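PDB 6XMB: anophensin from Anopheles stephensi, which acts as a salivary anticoagulant that blocks reciprocal activation of host factor XII and prekallikrein, limiting bradykinin release, and weakly inhibits the alternative complement pathway. Local coordinates for the interface of chains A and B. Coordinates in Å, arbitrary orientation; residue numbers count along the deposited sequence, not the author numbering. Chains: chain A/B, Anophensin.

Contact 1: the interface of chains A and B. Residues chain A 40, 44, 62, 65-66, 69; chain B 11, 14-15, 18.
B:Phe15 drives its ring end-on into a pocket made by A:Leu40, A:Leu44 and A:Met65, the central feature of an all-helical packing patch. The protein belongs to the family of the aegyptin C-terminal domain. Here the start of helix 5-49 of chain B lies over two helices of chain A, 6-49 and 59-80. B:Leu11, B:Val14, B:Phe15 and B:Ile18 follow the three-and-four spacing that puts apolar groups on one helical stripe.

The far rim of the ring does the touching. A:Leu44 CD1 lies in the ring plane at its edge, 3.9 Å from B:Phe15 CZ, and the leucine side chain stands roughly at right angles to the phenylalanine. A:Leu40 comes in obliquely with its branch point, CG being 4.0 Å from B:Phe15 CE1. A:Met65 also meets the ring crosswise. Its chain runs extended away from the helix and then bends at the sulfur (chi3 71°), bringing both SD and CE to B:Phe15 CZ. A flexible thioether suits this place because it can mould itself to a rigid ring.

The same methyl serves a second partner: A:Met65 CE is 3.5 Å from B:Val14 CG1. With that CG1 branch opposite the valine's backbone N (chi1 166°), it projects between A:Met65 and A:Ile66. A:Ile66 meets it along its longer branch, CG1 lying 3.9 Å from B:Val14 CG1. A compact beta-branched residue fits here, where two helices press close and little conformational freedom has to be surrendered.

At one end, the leucines A:Leu62 and B:Leu11 meet through single branches, with the two CD2 methyls 3.6 Å apart. B:Leu11 turns its other branch toward the backbone of helix 6-49, CD1 standing 3.4 Å from A:Leu44 O. At the opposite end, B:Ile18 and A:Val69 point at each other tip to tip, and B:Ile18 CD1 reaches 4.1 Å from A:Val69 CG2.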
loop_
_atom_site.group_PDB
_atom_site.type_symbol
_atom_site.label_atom_id
_atom_site.label_comp_id
_atom_site.label_asym_id
_atom_site.label_seq_id
_atom_site.Cartn_x
_atom_site.Cartn_y
_atom_site.Cartn_z
ATOM N N LEU A 40 -10.985 12.352 -11.406
ATOM C CA LEU A 40 -11.647 11.395 -12.275
ATOM C C LEU A 40 -13.119 11.259 -11.935
ATOM O O LEU A 40 -13.976 11.508 -12.785
ATOM C CB LEU A 40 -10.950 10.035 -12.188
ATOM C CG LEU A 40 -11.493 8.948 -13.110
ATOM C CD1 LEU A 40 -11.303 9.357 -14.547
ATOM C CD2 LEU A 40 -10.800 7.616 -12.861
ATOM N N LEU A 44 -16.327 13.285 -14.018
ATOM C CA LEU A 44 -17.212 12.374 -14.743
ATOM C C LEU A 44 -18.614 12.373 -14.158
ATOM O O LEU A 44 -19.579 12.081 -14.867
ATOM C CB LEU A 44 -16.650 10.957 -14.735
ATOM C CG LEU A 44 -15.559 10.647 -15.755
ATOM C CD1 LEU A 44 -14.852 9.369 -15.352
ATOM C CD2 LEU A 44 -16.164 10.484 -17.146
ATOM N N LEU A 62 -16.247 2.192 -19.649
ATOM C CA LEU A 62 -16.040 2.051 -18.212
ATOM C C LEU A 62 -14.996 0.987 -17.921
ATOM O O LEU A 62 -14.194 1.128 -16.987
ATOM C CB LEU A 62 -17.357 1.706 -17.517
ATOM C CG LEU A 62 -18.483 2.733 -17.635
ATOM C CD1 LEU A 62 -19.769 2.170 -17.053
ATOM C CD2 LEU A 62 -18.108 4.044 -16.945
ATOM N N MET A 65 -11.591 2.409 -18.485
ATOM C CA MET A 65 -11.280 3.316 -17.376
ATOM C C MET A 65 -10.802 2.556 -16.143
ATOM O O MET A 65 -9.764 2.890 -15.559
ATOM C CB MET A 65 -12.508 4.165 -17.033
ATOM C CG MET A 65 -12.249 5.252 -16.002
ATOM S SD MET A 65 -13.761 5.889 -15.226
ATOM C CE MET A 65 -14.222 4.497 -14.222
ATOM N N ILE A 66 -11.550 1.531 -15.727
ATOM C CA ILE A 66 -11.158 0.745 -14.556
ATOM C C ILE A 66 -9.749 0.197 -14.725
ATOM O O ILE A 66 -8.892 0.360 -13.857
ATOM C CB ILE A 66 -12.151 -0.400 -14.311
ATOM C CG1 ILE A 66 -13.511 0.120 -13.864
ATOM C CG2 ILE A 66 -11.570 -1.377 -13.291
ATOM C CD1 ILE A 66 -14.614 -0.917 -14.017
ATOM N N VAL A 69 -7.396 2.897 -14.496
ATOM C CA VAL A 69 -7.163 3.324 -13.117
ATOM C C VAL A 69 -6.109 2.444 -12.468
ATOM O O VAL A 69 -5.194 2.939 -11.797
ATOM C CB VAL A 69 -8.469 3.326 -12.309
ATOM C CG1 VAL A 69 -8.168 3.327 -10.827
ATOM C CG2 VAL A 69 -9.292 4.542 -12.671
ATOM N N LEU B 11 -22.695 5.241 -12.650
ATOM C CA LEU B 11 -21.302 5.629 -12.444
ATOM C C LEU B 11 -20.865 5.416 -11.001
ATOM O O LEU B 11 -19.693 5.116 -10.751
ATOM C CB LEU B 11 -21.081 7.089 -12.835
ATOM C CG LEU B 11 -20.719 7.369 -14.288
ATOM C CD1 LEU B 11 -20.320 8.820 -14.467
ATOM C CD2 LEU B 11 -19.592 6.449 -14.709
ATOM N N VAL B 14 -19.389 1.894 -10.312
ATOM C CA VAL B 14 -17.990 1.719 -10.685
ATOM C C VAL B 14 -17.062 2.399 -9.686
ATOM O O VAL B 14 -15.997 1.870 -9.352
ATOM C CB VAL B 14 -17.759 2.250 -12.108
ATOM C CG1 VAL B 14 -16.277 2.386 -12.379
ATOM C CG2 VAL B 14 -18.442 1.341 -13.129
ATOM N N PHE B 15 -17.415 3.597 -9.226
ATOM C CA PHE B 15 -16.519 4.294 -8.312
ATOM C C PHE B 15 -16.643 3.788 -6.889
ATOM O O PHE B 15 -15.688 3.913 -6.123
ATOM C CB PHE B 15 -16.756 5.808 -8.379
ATOM C CG PHE B 15 -16.176 6.426 -9.604
ATOM C CD1 PHE B 15 -14.810 6.625 -9.701
ATOM C CD2 PHE B 15 -16.977 6.742 -10.683
ATOM C CE1 PHE B 15 -14.254 7.147 -10.834
ATOM C CE2 PHE B 15 -16.429 7.276 -11.826
ATOM C CZ PHE B 15 -15.070 7.474 -11.912
ATOM N N ILE B 18 -14.030 0.968 -6.870
ATOM C CA ILE B 18 -12.660 1.451 -6.749
ATOM C C ILE B 18 -12.386 1.900 -5.318
ATOM O O ILE B 18 -11.308 1.655 -4.763
ATOM C CB ILE B 18 -12.410 2.571 -7.767
ATOM C CG1 ILE B 18 -12.346 1.985 -9.183
ATOM C CG2 ILE B 18 -11.157 3.323 -7.433
ATOM C CD1 ILE B 18 -12.273 3.065 -10.264
#

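Contact 2: the interface of chains A and B. Residues chain A 15, 18; chain B 36, 40-41, 44-45, 65.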
loop_
_atom_site.group_PDB
_atom_site.type_symbol
_atom_site.label_atom_id
_atom_site.label_comp_id
_atom_site.label_asym_id
_atom_site.label_seq_id
_atom_site.Cartn_x
_atom_site.Cartn_y
_atom_site.Cartn_z
ATOM N N PHE A 15 11.745 0.008 15.818
ATOM C CA PHE A 15 10.362 -0.341 15.522
ATOM C C PHE A 15 9.481 0.885 15.332
ATOM O O PHE A 15 8.501 0.808 14.590
ATOM C CB PHE A 15 9.809 -1.266 16.589
ATOM C CG PHE A 15 10.310 -2.650 16.423
ATOM C CD1 PHE A 15 9.737 -3.488 15.485
ATOM C CD2 PHE A 15 11.415 -3.089 17.129
ATOM C CE1 PHE A 15 10.232 -4.752 15.296
ATOM C CE2 PHE A 15 11.893 -4.356 16.936
ATOM C CZ PHE A 15 11.298 -5.185 16.020
ATOM N N ILE A 18 9.632 1.698 11.710
ATOM C CA ILE A 18 8.929 0.732 10.876
ATOM C C ILE A 18 7.439 1.008 10.901
ATOM O O ILE A 18 6.766 0.987 9.859
ATOM C CB ILE A 18 9.239 -0.703 11.340
ATOM C CG1 ILE A 18 10.645 -1.116 10.914
ATOM C CG2 ILE A 18 8.197 -1.654 10.821
ATOM C CD1 ILE A 18 11.171 -2.388 11.672
ATOM N N VAL B 36 4.120 -7.641 11.474
ATOM C CA VAL B 36 5.396 -7.232 12.062
ATOM C C VAL B 36 5.302 -7.202 13.591
ATOM O O VAL B 36 6.187 -7.715 14.295
ATOM C CB VAL B 36 5.819 -5.863 11.494
ATOM C CG1 VAL B 36 6.988 -5.286 12.270
ATOM C CG2 VAL B 36 6.151 -5.957 9.996
ATOM N N LEU B 40 7.488 -10.337 14.822
ATOM C CA LEU B 40 8.815 -9.757 14.953
ATOM C C LEU B 40 8.949 -8.891 16.197
ATOM O O LEU B 40 9.840 -9.129 17.008
ATOM C CB LEU B 40 9.139 -8.950 13.697
ATOM C CG LEU B 40 10.562 -8.414 13.646
ATOM C CD1 LEU B 40 11.510 -9.602 13.659
ATOM C CD2 LEU B 40 10.733 -7.610 12.392
ATOM N N ARG B 41 8.111 -7.865 16.357
ATOM C CA ARG B 41 8.310 -6.891 17.429
ATOM C C ARG B 41 8.166 -7.532 18.805
ATOM O O ARG B 41 9.107 -7.534 19.602
ATOM C CB ARG B 41 7.323 -5.735 17.283
ATOM C CG ARG B 41 7.643 -4.563 18.186
ATOM C CD ARG B 41 6.631 -3.416 18.013
ATOM N NE ARG B 41 5.392 -3.733 18.711
ATOM C CZ ARG B 41 4.202 -3.234 18.407
ATOM N NH1 ARG B 41 4.075 -2.380 17.393
ATOM N NH2 ARG B 41 3.134 -3.595 19.115
ATOM N N LEU B 44 10.876 -9.982 19.826
ATOM C CA LEU B 44 12.186 -9.384 20.039
ATOM C C LEU B 44 12.226 -8.526 21.292
ATOM O O LEU B 44 13.311 -8.316 21.841
ATOM C CB LEU B 44 12.601 -8.553 18.831
ATOM C CG LEU B 44 13.356 -9.333 17.753
ATOM C CD1 LEU B 44 13.576 -8.393 16.585
ATOM C CD2 LEU B 44 14.691 -9.890 18.253
ATOM N N TYR B 45 11.078 -8.032 21.757
ATOM C CA TYR B 45 11.077 -7.246 22.984
ATOM C C TYR B 45 11.330 -8.138 24.185
ATOM O O TYR B 45 12.139 -7.800 25.049
ATOM C CB TYR B 45 9.757 -6.481 23.146
ATOM C CG TYR B 45 9.656 -5.168 22.380
ATOM C CD1 TYR B 45 10.789 -4.424 22.048
ATOM C CD2 TYR B 45 8.417 -4.652 22.008
ATOM C CE1 TYR B 45 10.686 -3.184 21.352
ATOM C CE2 TYR B 45 8.309 -3.430 21.312
ATOM C CZ TYR B 45 9.450 -2.713 20.984
ATOM O OH TYR B 45 9.338 -1.518 20.292
ATOM N N MET B 65 17.551 -6.127 9.813
ATOM C CA MET B 65 16.153 -6.389 10.138
ATOM C C MET B 65 15.213 -5.435 9.399
ATOM O O MET B 65 14.144 -5.848 8.937
ATOM C CB MET B 65 15.936 -6.300 11.652
ATOM C CG MET B 65 14.591 -6.846 12.097
ATOM S SD MET B 65 14.197 -6.450 13.815
ATOM C CE MET B 65 14.152 -4.672 13.791
#
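A:Phe15 lies against B:Arg41, whose aliphatic stem lines one face of the aromatic ring where helix 6-49 of chain A runs alongside, and roughly antiparallel to, the later part of helix 5-49 of chain B. The contact is of the CH-pi kind: B:Arg41 CG sits 3.8 Å from the centroid of the A:Phe15 ring, displaced toward the rim. The base of the arginine joins in, with B:Arg41 CA 3.6 Å from A:Phe15 CE1. The first part of the arginine chain is extended, its CG opposite the backbone N (chi1 -169°), and passes along the face before bending at chi3 (77°). The guanidinium then stands nearly perpendicular to the ring, its plane turned 85° away, so the methylenes rather than the flat charged group do the packing. Arginine suits a border position like this: its stem is apolar enough to shield an aromatic face, while its charged head can lead away from the core.

A second aromatic residue touches the root of the phenylalanine by van der Waals contact. The side chains of B:Tyr45 and A:Phe15 run antiparallel, side by side, and the phenol oxygen, B:Tyr45 OH, comes within 3.7 Å of A:Phe15 CB. A tyrosine can provide a long apolar reach here while carrying a polar group at its end.

Other apolar contacts complete the patch: two leucines and a thioether against the ring, and one aliphatic pair. B:Leu40, B:Leu44 and B:Met65 close round the far end of the ring. One turn along, A:Ile18 crosses B:Val36 obliquely; its short CG2 branch lies 4.1 Å from B:Val36 CG1, an ordinary van der Waals contact between two beta-branched residues that extends the apolar stripe.

Most of the surface hidden here belongs to A:Phe15, which gives up 111 Å². The patch thus plugs one chain into the other and probably helps hold the deposited dimer together, although the coordinates alone do not show that this pairing forms in saliva.

The centres of the C-alpha atoms of contact 1 and contact 2 lie about 39 Å apart, toward opposite ends of a two-fold symmetric interface. The sites overlap in composition: residues 15, 18, 40, 44 and 65 recur with the chains exchanged, so each early segment of the long first helix docks on the late segment of its counterpart and on helix 59-80. Contact 1 reaches farther along helix 59-80, whereas contact 2 shows the outer flank of the phenylalanine pocket. Anchoring at two distant points could resist swivelling of the long helices and so steady the dimer, if it exists in solution.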